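EAL domain protein (Vibrio cholerae serotype O1, PDB 6IJ2) degrades the cyclic dinucleotides c-di-GMP and cGAMP as a standalone EAL-domain phosphodiesterase, here bound to the product 5'-pGpG and calcium ions. Local coordinates at residues A[119-122]-A[123-126]; A[196-199]-A[200-204]; A[218-221]-A[222-226]; A[232-236]-A[237-241]. The protein carries 1 engineered substitution. All blocks are in the same frame, centred on the assembly; numbering follows the deposited sequence.

Interaction 1 (A[119-122]-A[123-126]); sequences QFPI and ENIM
F120 presents the edge of its ring to the carbonyl O of N124. CE1 of F120 lies 3.5 Å from N124 O, which sits close to the ring plane, and also touches N124 CB at 3.7 Å, while the ring and the N124 amide are turned nearly perpendicular, their planes 83° apart. The ring reaches this place because CG stands anti to the backbone N (chi1 -157°). CD1 of F120 also meets the aliphatic chain of I125, 3.7 Å from CG1, at an oblique angle. P121 CG packs against the amide end of N124, with N124 ND2 3.4 Å away, the ring of the proline running aslant to the amide. These residues form the link between helix 109-117, which Q119 ends as the C' residue of a Schellman motif, and strand 125-129 of the EAL-domain barrel. A short 3-10 turn makes the connection, with N124 N bonded to P121 O at 2.9 Å and I125 N to I122 O at 3.0 Å. I122 leans back on L112 and A115 of the helix and on F153, whereas F120 rests on L92 of strand 91-96. I125 spans both surroundings, touching A115 as well as I94.

Interaction 2 (A[196-199]-A[200-204]); sequences SIMK and NCLKL
Regular i to i+4 bonding carries helix 192-207 through 196-204, with C201 N to I197 O and L202 N to M198 O both at 2.9 Å and the K203 N to K199 O bond weak. S196 O has two donors, both from N200. N200 N binds S196 O at 3.1 Å and N200 ND2 binds the same S196 O at 2.7 Å, from opposite faces of the carbonyl plane; the second bond is the more bent, at 137°. CG of N200 lies anti to its own carbonyl carbon (chi1 -70°), which turns the amide back along the helix towards S196. On another face of the helix M198 and L202, one turn apart, pack aslant, M198 CG touching L202 CD1 at 3.6 Å and M198 SD lying 3.9 Å from L202 CG. I197 CG2 and C201 SG meet more loosely, 4.1 Å apart. K199 NZ and K203 NZ stay 6.1 Å apart. N200 ND2 also binds D207 of the second subunit; N200 packs on K203 of that subunit, and K203 on its N200, placing this face in the dimer interface. Elsewhere M198 leans on W225 and L202 on A229, both of the neighbouring helix 220-229.

Interaction 3 (A[218-221]-A[222-226]); sequences ESHA and EFAWL. With nucleotides of chain B.
The rings of H220 and F223 meet obliquely, their planes 52° apart and their centroids 5.5 Å from each other. The closest atoms are the two CD2 carbons, 3.7 Å apart in H220 and F223. At the edge of the phenylalanine ring, close to its plane, lies H220 O, while the imidazole of H220 brings CE1 to 4.0 Å from A224 CB, also obliquely. Further into the domain F223 packs on M234 and F239 of strand 233-244.

The helix begins with a capping box. S219 OG sits between its backbone N and carbonyl carbon (chi1 64°), where it accepts a weak bond from E222 N. In return E222 sends its carboxylate back over the first turn: OE1 takes E218 N at 2.8 Å, nearly straight at 171°, and S219 N weakly. Its OE2 forms a salt bridge with R186 and accepts from N187 N. The regular bonds follow, F223 N to S219 O and A224 N to H220 O.

E218, ahead of the cap, extends its chain the other way to the guanine of G1 of chain B. E218 OE1 accepts from G1 N1 of chain B at 2.8 Å and from its N2 at 3.2 Å. One carboxylate oxygen thus reads two neighbouring donors of the base, a pattern suited to guanine. E222, by gripping the backbone N of E218, ties this guanine-binding residue to the helix start, and the R186 salt bridge probably steadies E222 as a carboxylate.

Interaction 4 (A[232-236]-A[237-241]); sequences ELMQG and YYFAK. With nucleotides of chain B.
M234 CB meets F239 CE2 at 3.5 Å where the chain turns back on itself, and M234 SD lies at the ring edge of F239 in a Met-aromatic contact. Between them G236 has a phi of 155° and a psi of 166°, backbone angles at which a CB would press on the preceding carbonyl oxygen. As the chain turns, G236 O accepts two bonds, from F239 N and A240 N.

Y237, directly after the glycine, lies with one ring face on the guanine of G1 of chain B, and its atoms meet the nucleotide in turn. Y237 CB is 3.5 Å from O6 of G1, and Y237 CG 3.3 Å from that O6. Along one side of the ring Y237 CD1 faces C6 and C5 of G1, and Y237 CE1 approaches G1 C5 at 3.4 Å; along the other, Y237 CD2 and CE2 each stand 3.6 Å from G1 N1. CZ of Y237 then covers C4 and N3, and its OH ends near N3 and the ribose O2'. G1 C6 lies over the centre of the Y237 ring. The backbone adds a bond: Y237 N donates to G1 O6 at 2.8 Å, almost exactly straight at 178°, so main chain and side chain of one residue hold the base.

This turn interrupts strand 233-244, the last of the EAL barrel, which pairs with strands 211-214 and 27-35. M234 packs on L226 of helix 220-229, F239 touches V217 and meets F254 edge-to-face, and Q235 binds K179 and the calcium ligand E45.

How the interactions relate
From the N terminus, interaction 1 comes first, in the connection from helix 109-117 into strand 125-129; interactions 2, 3 and 4 follow in series, none nesting in or crossing another, and each is a local contact between residues a few positions apart. Interaction 1 stands apart, its centre about 22 Å from that of interaction 4, yet both reach the same barrel sheet. Interactions 2 and 3 touch, tying helices 192-207 and 220-229 together. Interactions 3 and 4, their centres about 10 Å apart, belong to the helix and last strand of the beta-alpha-beta unit 211-214, 220-229, 233-244, and together they bind one guanine of the nucleotide. Interaction 2 extends this side of the barrel to the second subunit.

Interaction 1 (A[119-122]-A[123-126])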
loop_
_atom_site.group_PDB
_atom_site.type_symbol
_atom_site.label_atom_id
_atom_site.label_comp_id
_atom_site.label_asym_id
_atom_site.label_seq_id
_atom_site.Cartn_x
_atom_site.Cartn_y
_atom_site.Cartn_z
ATOM N N GLN A 119 20.876 30.392 6.100
ATOM C CA GLN A 119 20.186 30.806 7.325
ATOM C C GLN A 119 18.748 30.294 7.359
ATOM O O GLN A 119 17.827 30.992 7.788
ATOM C CB GLN A 119 20.253 32.330 7.482
ATOM C CG GLN A 119 21.672 32.844 7.381
ATOM C CD GLN A 119 21.761 34.341 7.149
ATOM O OE1 GLN A 119 20.764 35.008 6.867
ATOM N NE2 GLN A 119 22.965 34.872 7.248
ATOM N N PHE A 120 18.559 29.049 6.913
ATOM C CA PHE A 120 17.257 28.402 6.858
ATOM C C PHE A 120 17.213 27.316 7.922
ATOM O O PHE A 120 17.996 26.358 7.842
ATOM C CB PHE A 120 17.023 27.802 5.470
ATOM C CG PHE A 120 15.567 27.614 5.115
ATOM C CD1 PHE A 120 14.874 26.477 5.510
ATOM C CD2 PHE A 120 14.902 28.564 4.353
ATOM C CE1 PHE A 120 13.540 26.314 5.186
ATOM C CE2 PHE A 120 13.576 28.406 4.022
ATOM C CZ PHE A 120 12.893 27.264 4.430
ATOM N N PRO A 121 16.355 27.422 8.934
ATOM C CA PRO A 121 16.364 26.434 10.024
ATOM C C PRO A 121 16.025 25.020 9.560
ATOM O O PRO A 121 15.118 24.804 8.752
ATOM C CB PRO A 121 15.300 26.963 10.991
ATOM C CG PRO A 121 14.482 27.935 10.190
ATOM C CD PRO A 121 15.425 28.532 9.199
ATOM N N ILE A 122 16.760 24.052 10.120
ATOM C CA ILE A 122 16.515 22.632 9.851
ATOM C C ILE A 122 15.071 22.274 10.161
ATOM O O ILE A 122 14.449 21.455 9.474
ATOM C CB ILE A 122 17.505 21.773 10.668
ATOM C CG1 ILE A 122 18.940 22.020 10.196
ATOM C CG2 ILE A 122 17.159 20.295 10.608
ATOM C CD1 ILE A 122 19.164 21.665 8.753
ATOM N N GLU A 123 14.512 22.901 11.196
ATOM C CA GLU A 123 13.154 22.621 11.630
ATOM C C GLU A 123 12.109 23.100 10.628
ATOM O O GLU A 123 10.945 22.674 10.707
ATOM C CB GLU A 123 12.927 23.258 13.011
ATOM C CG GLU A 123 13.757 24.513 13.291
ATOM C CD GLU A 123 15.223 24.221 13.624
ATOM O OE1 GLU A 123 15.496 23.364 14.491
ATOM O OE2 GLU A 123 16.101 24.832 12.986
ATOM N N ASN A 124 12.484 23.970 9.690
ATOM C CA ASN A 124 11.567 24.374 8.635
ATOM C C ASN A 124 11.771 23.591 7.343
ATOM O O ASN A 124 11.202 23.960 6.311
ATOM C CB ASN A 124 11.693 25.865 8.350
ATOM C CG ASN A 124 11.132 26.720 9.469
ATOM O OD1 ASN A 124 10.666 26.213 10.488
ATOM N ND2 ASN A 124 11.183 28.025 9.285
ATOM N N ILE A 125 12.576 22.531 7.371
ATOM C CA ILE A 125 12.776 21.660 6.215
ATOM C C ILE A 125 12.067 20.336 6.479
ATOM O O ILE A 125 12.286 19.700 7.518
ATOM C CB ILE A 125 14.274 21.451 5.919
ATOM C CG1 ILE A 125 14.933 22.780 5.540
ATOM C CG2 ILE A 125 14.472 20.417 4.798
ATOM C CD1 ILE A 125 16.451 22.705 5.441
ATOM N N MET A 126 11.206 19.931 5.549
ATOM C CA MET A 126 10.465 18.669 5.637
ATOM C C MET A 126 10.899 17.779 4.490
ATOM O O MET A 126 10.992 18.241 3.352
ATOM C CB MET A 126 8.958 18.877 5.582
ATOM C CG MET A 126 8.168 17.563 5.661
ATOM S SD MET A 126 6.428 17.728 6.090
ATOM C CE MET A 126 5.721 18.403 4.591
#

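Interaction 2 (A[196-199]-A[200-204])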
loop_
_atom_site.group_PDB
_atom_site.type_symbol
_atom_site.label_atom_id
_atom_site.label_comp_id
_atom_site.label_asym_id
_atom_site.label_seq_id
_atom_site.Cartn_x
_atom_site.Cartn_y
_atom_site.Cartn_z
ATOM N N SER A 196 -15.545 6.739 2.924
ATOM C CA SER A 196 -15.312 5.850 4.056
ATOM C C SER A 196 -13.830 5.596 4.264
ATOM O O SER A 196 -13.375 5.488 5.409
ATOM C CB SER A 196 -16.053 4.517 3.872
ATOM O OG SER A 196 -17.454 4.714 3.995
ATOM N N ILE A 197 -13.059 5.472 3.174
ATOM C CA ILE A 197 -11.609 5.310 3.313
ATOM C C ILE A 197 -11.014 6.501 4.049
ATOM O O ILE A 197 -10.219 6.348 4.984
ATOM C CB ILE A 197 -10.941 5.118 1.937
ATOM C CG1 ILE A 197 -11.339 3.782 1.323
ATOM C CG2 ILE A 197 -9.413 5.170 2.068
ATOM C CD1 ILE A 197 -10.736 3.557 -0.062
ATOM N N MET A 198 -11.387 7.715 3.637
ATOM C CA MET A 198 -10.797 8.893 4.263
ATOM C C MET A 198 -11.292 9.082 5.688
ATOM O O MET A 198 -10.512 9.474 6.565
ATOM C CB MET A 198 -11.073 10.137 3.419
ATOM C CG MET A 198 -10.499 11.446 3.989
ATOM S SD MET A 198 -8.692 11.615 3.797
ATOM C CE MET A 198 -8.361 10.416 2.551
ATOM N N LYS A 199 -12.577 8.816 5.953
ATOM C CA LYS A 199 -13.058 8.993 7.320
ATOM C C LYS A 199 -12.299 8.088 8.276
ATOM O O LYS A 199 -11.888 8.514 9.361
ATOM C CB LYS A 199 -14.560 8.710 7.417
ATOM C CG LYS A 199 -15.091 8.749 8.861
ATOM C CD LYS A 199 -16.457 8.092 8.999
ATOM C CE LYS A 199 -16.935 8.119 10.448
ATOM N NZ LYS A 199 -18.251 7.443 10.610
ATOM N N ASN A 200 -12.073 6.843 7.877
ATOM C CA ASN A 200 -11.409 5.906 8.766
ATOM C C ASN A 200 -9.900 6.133 8.811
ATOM O O ASN A 200 -9.295 5.970 9.875
ATOM C CB ASN A 200 -11.773 4.477 8.350
ATOM C CG ASN A 200 -13.219 4.161 8.663
ATOM O OD1 ASN A 200 -13.602 4.079 9.832
ATOM N ND2 ASN A 200 -14.039 4.016 7.626
ATOM N N CYS A 201 -9.285 6.554 7.702
ATOM C CA CYS A 201 -7.863 6.886 7.741
ATOM C C CYS A 201 -7.591 8.129 8.594
ATOM O O CYS A 201 -6.575 8.190 9.287
ATOM C CB CYS A 201 -7.317 7.102 6.333
ATOM S SG CYS A 201 -7.134 5.555 5.411
ATOM N N LEU A 202 -8.480 9.125 8.556
ATOM C CA LEU A 202 -8.254 10.330 9.365
ATOM C C LEU A 202 -8.300 10.010 10.854
ATOM O O LEU A 202 -7.523 10.560 11.643
ATOM C CB LEU A 202 -9.279 11.407 9.023
ATOM C CG LEU A 202 -9.100 12.035 7.639
ATOM C CD1 LEU A 202 -10.319 12.874 7.305
ATOM C CD2 LEU A 202 -7.845 12.904 7.589
ATOM N N LYS A 203 -9.192 9.097 11.249
ATOM C CA LYS A 203 -9.215 8.621 12.626
ATOM C C LYS A 203 -7.940 7.863 12.963
ATOM O O LYS A 203 -7.379 8.022 14.052
ATOM C CB LYS A 203 -10.457 7.744 12.851
ATOM C CG LYS A 203 -11.776 8.483 12.561
ATOM C CD LYS A 203 -12.991 7.558 12.526
ATOM C CE LYS A 203 -13.424 7.180 13.912
ATOM N NZ LYS A 203 -13.842 8.381 14.689
ATOM N N LEU A 204 -7.468 7.023 12.042
ATOM C CA LEU A 204 -6.187 6.364 12.241
ATOM C C LEU A 204 -5.050 7.380 12.402
ATOM O O LEU A 204 -4.208 7.243 13.293
ATOM C CB LEU A 204 -5.913 5.415 11.072
ATOM C CG LEU A 204 -4.501 4.842 11.073
ATOM C CD1 LEU A 204 -4.233 4.155 12.398
ATOM C CD2 LEU A 204 -4.352 3.873 9.914
#

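Interaction 3 (A[218-221]-A[222-226])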
loop_
_atom_site.group_PDB
_atom_site.type_symbol
_atom_site.label_atom_id
_atom_site.label_comp_id
_atom_site.label_asym_id
_atom_site.label_seq_id
_atom_site.Cartn_x
_atom_site.Cartn_y
_atom_site.Cartn_z
ATOM N N GLU A 218 -8.321 19.434 -6.808
ATOM C CA GLU A 218 -8.559 20.110 -8.073
ATOM C C GLU A 218 -9.856 20.906 -8.136
ATOM O O GLU A 218 -10.005 21.728 -9.047
ATOM C CB GLU A 218 -8.522 19.101 -9.235
ATOM C CG GLU A 218 -7.107 18.584 -9.486
ATOM C CD GLU A 218 -6.962 17.747 -10.737
ATOM O OE1 GLU A 218 -5.814 17.384 -11.069
ATOM O OE2 GLU A 218 -7.981 17.453 -11.393
ATOM N N SER A 219 -10.768 20.744 -7.182
ATOM C CA SER A 219 -12.042 21.441 -7.260
ATOM C C SER A 219 -12.470 21.907 -5.878
ATOM O O SER A 219 -12.065 21.351 -4.856
ATOM C CB SER A 219 -13.133 20.552 -7.859
ATOM O OG SER A 219 -13.377 19.446 -7.010
ATOM N N HIS A 220 -13.326 22.931 -5.868
ATOM C CA HIS A 220 -13.882 23.407 -4.608
ATOM C C HIS A 220 -14.646 22.307 -3.884
ATOM O O HIS A 220 -14.617 22.230 -2.650
ATOM C CB HIS A 220 -14.795 24.611 -4.844
ATOM C CG HIS A 220 -15.473 25.089 -3.598
ATOM N ND1 HIS A 220 -16.717 24.642 -3.213
ATOM C CD2 HIS A 220 -15.064 25.942 -2.630
ATOM C CE1 HIS A 220 -17.057 25.214 -2.071
ATOM N NE2 HIS A 220 -16.071 26.008 -1.695
ATOM N N ALA A 221 -15.365 21.463 -4.629
ATOM C CA ALA A 221 -16.172 20.432 -3.983
ATOM C C ALA A 221 -15.303 19.451 -3.206
ATOM O O ALA A 221 -15.682 19.006 -2.114
ATOM C CB ALA A 221 -17.011 19.690 -5.024
ATOM N N GLU A 222 -14.146 19.081 -3.771
ATOM C CA GLU A 222 -13.191 18.246 -3.047
ATOM C C GLU A 222 -12.693 18.957 -1.796
ATOM O O GLU A 222 -12.690 18.384 -0.700
ATOM C CB GLU A 222 -12.009 17.889 -3.959
ATOM C CG GLU A 222 -12.342 16.881 -5.054
ATOM C CD GLU A 222 -11.264 16.836 -6.126
ATOM O OE1 GLU A 222 -10.322 17.641 -6.033
ATOM O OE2 GLU A 222 -11.362 16.010 -7.060
ATOM N N PHE A 223 -12.258 20.211 -1.951
ATOM C CA PHE A 223 -11.744 20.985 -0.821
ATOM C C PHE A 223 -12.771 21.056 0.299
ATOM O O PHE A 223 -12.442 20.846 1.474
ATOM C CB PHE A 223 -11.354 22.393 -1.290
ATOM C CG PHE A 223 -11.586 23.477 -0.263
ATOM C CD1 PHE A 223 -10.635 23.745 0.705
ATOM C CD2 PHE A 223 -12.742 24.245 -0.282
ATOM C CE1 PHE A 223 -10.834 24.760 1.641
ATOM C CE2 PHE A 223 -12.946 25.250 0.647
ATOM C CZ PHE A 223 -11.994 25.501 1.613
ATOM N N ALA A 224 -14.032 21.325 -0.053
ATOM C CA ALA A 224 -15.034 21.564 0.981
ATOM C C ALA A 224 -15.360 20.281 1.730
ATOM O O ALA A 224 -15.587 20.305 2.951
ATOM C CB ALA A 224 -16.304 22.162 0.368
ATOM N N TRP A 225 -15.404 19.154 1.017
ATOM C CA TRP A 225 -15.622 17.882 1.687
ATOM C C TRP A 225 -14.470 17.581 2.637
ATOM O O TRP A 225 -14.686 17.215 3.801
ATOM C CB TRP A 225 -15.809 16.754 0.652
ATOM C CG TRP A 225 -16.336 15.542 1.307
ATOM C CD1 TRP A 225 -17.657 15.162 1.404
ATOM C CD2 TRP A 225 -15.586 14.559 2.019
ATOM N NE1 TRP A 225 -17.758 14.029 2.136
ATOM C CE2 TRP A 225 -16.508 13.624 2.523
ATOM C CE3 TRP A 225 -14.222 14.375 2.282
ATOM C CZ2 TRP A 225 -16.117 12.514 3.273
ATOM C CZ3 TRP A 225 -13.833 13.272 3.031
ATOM C CH2 TRP A 225 -14.777 12.357 3.516
ATOM N N LEU A 226 -13.232 17.760 2.161
ATOM C CA LEU A 226 -12.059 17.443 2.974
ATOM C C LEU A 226 -11.965 18.356 4.192
ATOM O O LEU A 226 -11.609 17.905 5.288
ATOM C CB LEU A 226 -10.797 17.560 2.116
ATOM C CG LEU A 226 -10.712 16.481 1.033
ATOM C CD1 LEU A 226 -9.696 16.916 -0.011
ATOM C CD2 LEU A 226 -10.333 15.155 1.673
ATOM O OP3 G B 1 3.327 13.134 -4.814
ATOM P P G B 1 4.398 13.261 -5.766
ATOM O OP1 G B 1 5.475 14.038 -5.233
ATOM O OP2 G B 1 4.691 11.933 -6.192
ATOM O "O5'" G B 1 3.708 14.004 -6.968
ATOM C "C5'" G B 1 3.945 15.382 -7.232
ATOM C "C4'" G B 1 3.434 15.735 -8.608
ATOM O "O4'" G B 1 2.030 16.048 -8.532
ATOM C "C3'" G B 1 4.092 16.940 -9.290
ATOM O "O3'" G B 1 4.470 16.684 -10.628
ATOM C "C2'" G B 1 2.985 17.985 -9.293
ATOM O "O2'" G B 1 2.972 18.859 -10.382
ATOM C "C1'" G B 1 1.748 17.109 -9.388
ATOM N N9 G B 1 0.542 17.774 -8.916
ATOM C C8 G B 1 0.446 18.679 -7.890
ATOM N N7 G B 1 -0.771 19.097 -7.691
ATOM C C5 G B 1 -1.523 18.419 -8.635
ATOM C C6 G B 1 -2.916 18.458 -8.899
ATOM O O6 G B 1 -3.779 19.124 -8.346
ATOM N N1 G B 1 -3.260 17.622 -9.951
ATOM C C2 G B 1 -2.380 16.840 -10.649
ATOM N N2 G B 1 -2.905 16.089 -11.613
ATOM N N3 G B 1 -1.084 16.783 -10.404
ATOM C C4 G B 1 -0.727 17.591 -9.390
#

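Interaction 4 (A[232-236]-A[237-241])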
loop_
_atom_site.group_PDB
_atom_site.type_symbol
_atom_site.label_atom_id
_atom_site.label_comp_id
_atom_site.label_asym_id
_atom_site.label_seq_id
_atom_site.Cartn_x
_atom_site.Cartn_y
_atom_site.Cartn_z
ATOM N N GLU A 232 -6.789 19.833 7.411
ATOM C CA GLU A 232 -6.394 21.234 7.397
ATOM C C GLU A 232 -5.412 21.534 6.273
ATOM O O GLU A 232 -5.648 22.447 5.484
ATOM C CB GLU A 232 -5.793 21.625 8.748
ATOM C CG GLU A 232 -6.787 21.510 9.886
ATOM C CD GLU A 232 -6.369 22.334 11.095
ATOM O OE1 GLU A 232 -5.261 22.903 11.067
ATOM O OE2 GLU A 232 -7.158 22.427 12.061
ATOM N N LEU A 233 -4.343 20.748 6.154
ATOM C CA LEU A 233 -3.330 21.000 5.137
ATOM C C LEU A 233 -3.752 20.404 3.802
ATOM O O LEU A 233 -4.092 19.213 3.715
ATOM C CB LEU A 233 -1.978 20.424 5.562
ATOM C CG LEU A 233 -1.425 20.910 6.895
ATOM C CD1 LEU A 233 -0.049 20.299 7.166
ATOM C CD2 LEU A 233 -1.358 22.431 6.896
ATOM N N MET A 234 -3.719 21.223 2.751
ATOM C CA MET A 234 -4.060 20.749 1.417
ATOM C C MET A 234 -3.088 21.313 0.389
ATOM O O MET A 234 -2.434 22.339 0.603
ATOM C CB MET A 234 -5.502 21.125 1.031
ATOM C CG MET A 234 -6.553 20.491 1.946
ATOM S SD MET A 234 -8.212 20.700 1.288
ATOM C CE MET A 234 -9.215 20.687 2.778
ATOM N N GLN A 235 -3.019 20.621 -0.741
ATOM C CA GLN A 235 -2.144 20.980 -1.843
ATOM C C GLN A 235 -2.851 20.581 -3.128
ATOM O O GLN A 235 -3.580 19.586 -3.151
ATOM C CB GLN A 235 -0.798 20.261 -1.683
ATOM C CG GLN A 235 0.243 20.580 -2.692
ATOM C CD GLN A 235 1.553 19.858 -2.406
ATOM O OE1 GLN A 235 1.714 19.189 -1.370
ATOM N NE2 GLN A 235 2.486 19.982 -3.318
ATOM N N GLY A 236 -2.661 21.351 -4.188
ATOM C CA GLY A 236 -3.262 20.964 -5.451
ATOM C C GLY A 236 -3.489 22.145 -6.373
ATOM O O GLY A 236 -3.441 23.307 -5.974
ATOM N N TYR A 237 -3.762 21.806 -7.640
ATOM C CA TYR A 237 -4.025 22.818 -8.660
ATOM C C TYR A 237 -5.151 23.761 -8.258
ATOM O O TYR A 237 -5.154 24.926 -8.669
ATOM C CB TYR A 237 -4.367 22.148 -9.991
ATOM C CG TYR A 237 -3.208 21.452 -10.685
ATOM C CD1 TYR A 237 -1.897 21.587 -10.228
ATOM C CD2 TYR A 237 -3.428 20.674 -11.807
ATOM C CE1 TYR A 237 -0.844 20.952 -10.871
ATOM C CE2 TYR A 237 -2.386 20.027 -12.454
ATOM C CZ TYR A 237 -1.095 20.173 -11.985
ATOM O OH TYR A 237 -0.059 19.534 -12.637
ATOM N N TYR A 238 -6.126 23.280 -7.479
ATOM C CA TYR A 238 -7.195 24.170 -7.035
ATOM C C TYR A 238 -6.640 25.377 -6.293
ATOM O O TYR A 238 -7.193 26.478 -6.395
ATOM C CB TYR A 238 -8.184 23.422 -6.146
ATOM C CG TYR A 238 -9.277 24.323 -5.616
ATOM C CD1 TYR A 238 -10.200 24.900 -6.475
ATOM C CD2 TYR A 238 -9.372 24.611 -4.259
ATOM C CE1 TYR A 238 -11.193 25.746 -6.002
ATOM C CE2 TYR A 238 -10.368 25.459 -3.771
ATOM C CZ TYR A 238 -11.277 26.012 -4.651
ATOM O OH TYR A 238 -12.266 26.844 -4.185
ATOM N N PHE A 239 -5.540 25.197 -5.563
ATOM C CA PHE A 239 -4.919 26.301 -4.834
ATOM C C PHE A 239 -3.893 27.038 -5.688
ATOM O O PHE A 239 -3.957 28.265 -5.827
ATOM C CB PHE A 239 -4.279 25.773 -3.546
ATOM C CG PHE A 239 -5.250 25.062 -2.658
ATOM C CD1 PHE A 239 -6.144 25.778 -1.874
ATOM C CD2 PHE A 239 -5.309 23.675 -2.641
ATOM C CE1 PHE A 239 -7.069 25.118 -1.065
ATOM C CE2 PHE A 239 -6.231 23.015 -1.837
ATOM C CZ PHE A 239 -7.108 23.735 -1.047
ATOM N N ALA A 240 -2.954 26.303 -6.277
ATOM C CA ALA A 240 -1.975 26.901 -7.169
ATOM C C ALA A 240 -1.150 25.799 -7.794
ATOM O O ALA A 240 -0.724 24.871 -7.100
ATOM C CB ALA A 240 -1.049 27.877 -6.427
ATOM N N LYS A 241 -0.920 25.919 -9.098
ATOM C CA LYS A 241 0.045 25.082 -9.776
ATOM C C LYS A 241 1.455 25.407 -9.286
ATOM O O LYS A 241 1.697 26.492 -8.755
ATOM C CB LYS A 241 -0.040 25.298 -11.286
ATOM C CG LYS A 241 -1.427 25.104 -11.886
ATOM C CD LYS A 241 -1.423 25.534 -13.349
ATOM C CE LYS A 241 -2.823 25.602 -13.934
ATOM N NZ LYS A 241 -2.796 26.122 -15.336
ATOM O OP3 G B 1 3.327 13.134 -4.814
ATOM P P G B 1 4.398 13.261 -5.766
ATOM O OP1 G B 1 5.475 14.038 -5.233
ATOM O OP2 G B 1 4.691 11.933 -6.192
ATOM O "O5'" G B 1 3.708 14.004 -6.968
ATOM C "C5'" G B 1 3.945 15.382 -7.232
ATOM C "C4'" G B 1 3.434 15.735 -8.608
ATOM O "O4'" G B 1 2.030 16.048 -8.532
ATOM C "C3'" G B 1 4.092 16.940 -9.290
ATOM O "O3'" G B 1 4.470 16.684 -10.628
ATOM C "C2'" G B 1 2.985 17.985 -9.293
ATOM O "O2'" G B 1 2.972 18.859 -10.382
ATOM C "C1'" G B 1 1.748 17.109 -9.388
ATOM N N9 G B 1 0.542 17.774 -8.916
ATOM C C8 G B 1 0.446 18.679 -7.890
ATOM N N7 G B 1 -0.771 19.097 -7.691
ATOM C C5 G B 1 -1.523 18.419 -8.635
ATOM C C6 G B 1 -2.916 18.458 -8.899
ATOM O O6 G B 1 -3.779 19.124 -8.346
ATOM N N1 G B 1 -3.260 17.622 -9.951
ATOM C C2 G B 1 -2.380 16.840 -10.649
ATOM N N2 G B 1 -2.905 16.089 -11.613
ATOM N N3 G B 1 -1.084 16.783 -10.404
ATOM C C4 G B 1 -0.727 17.591 -9.390
#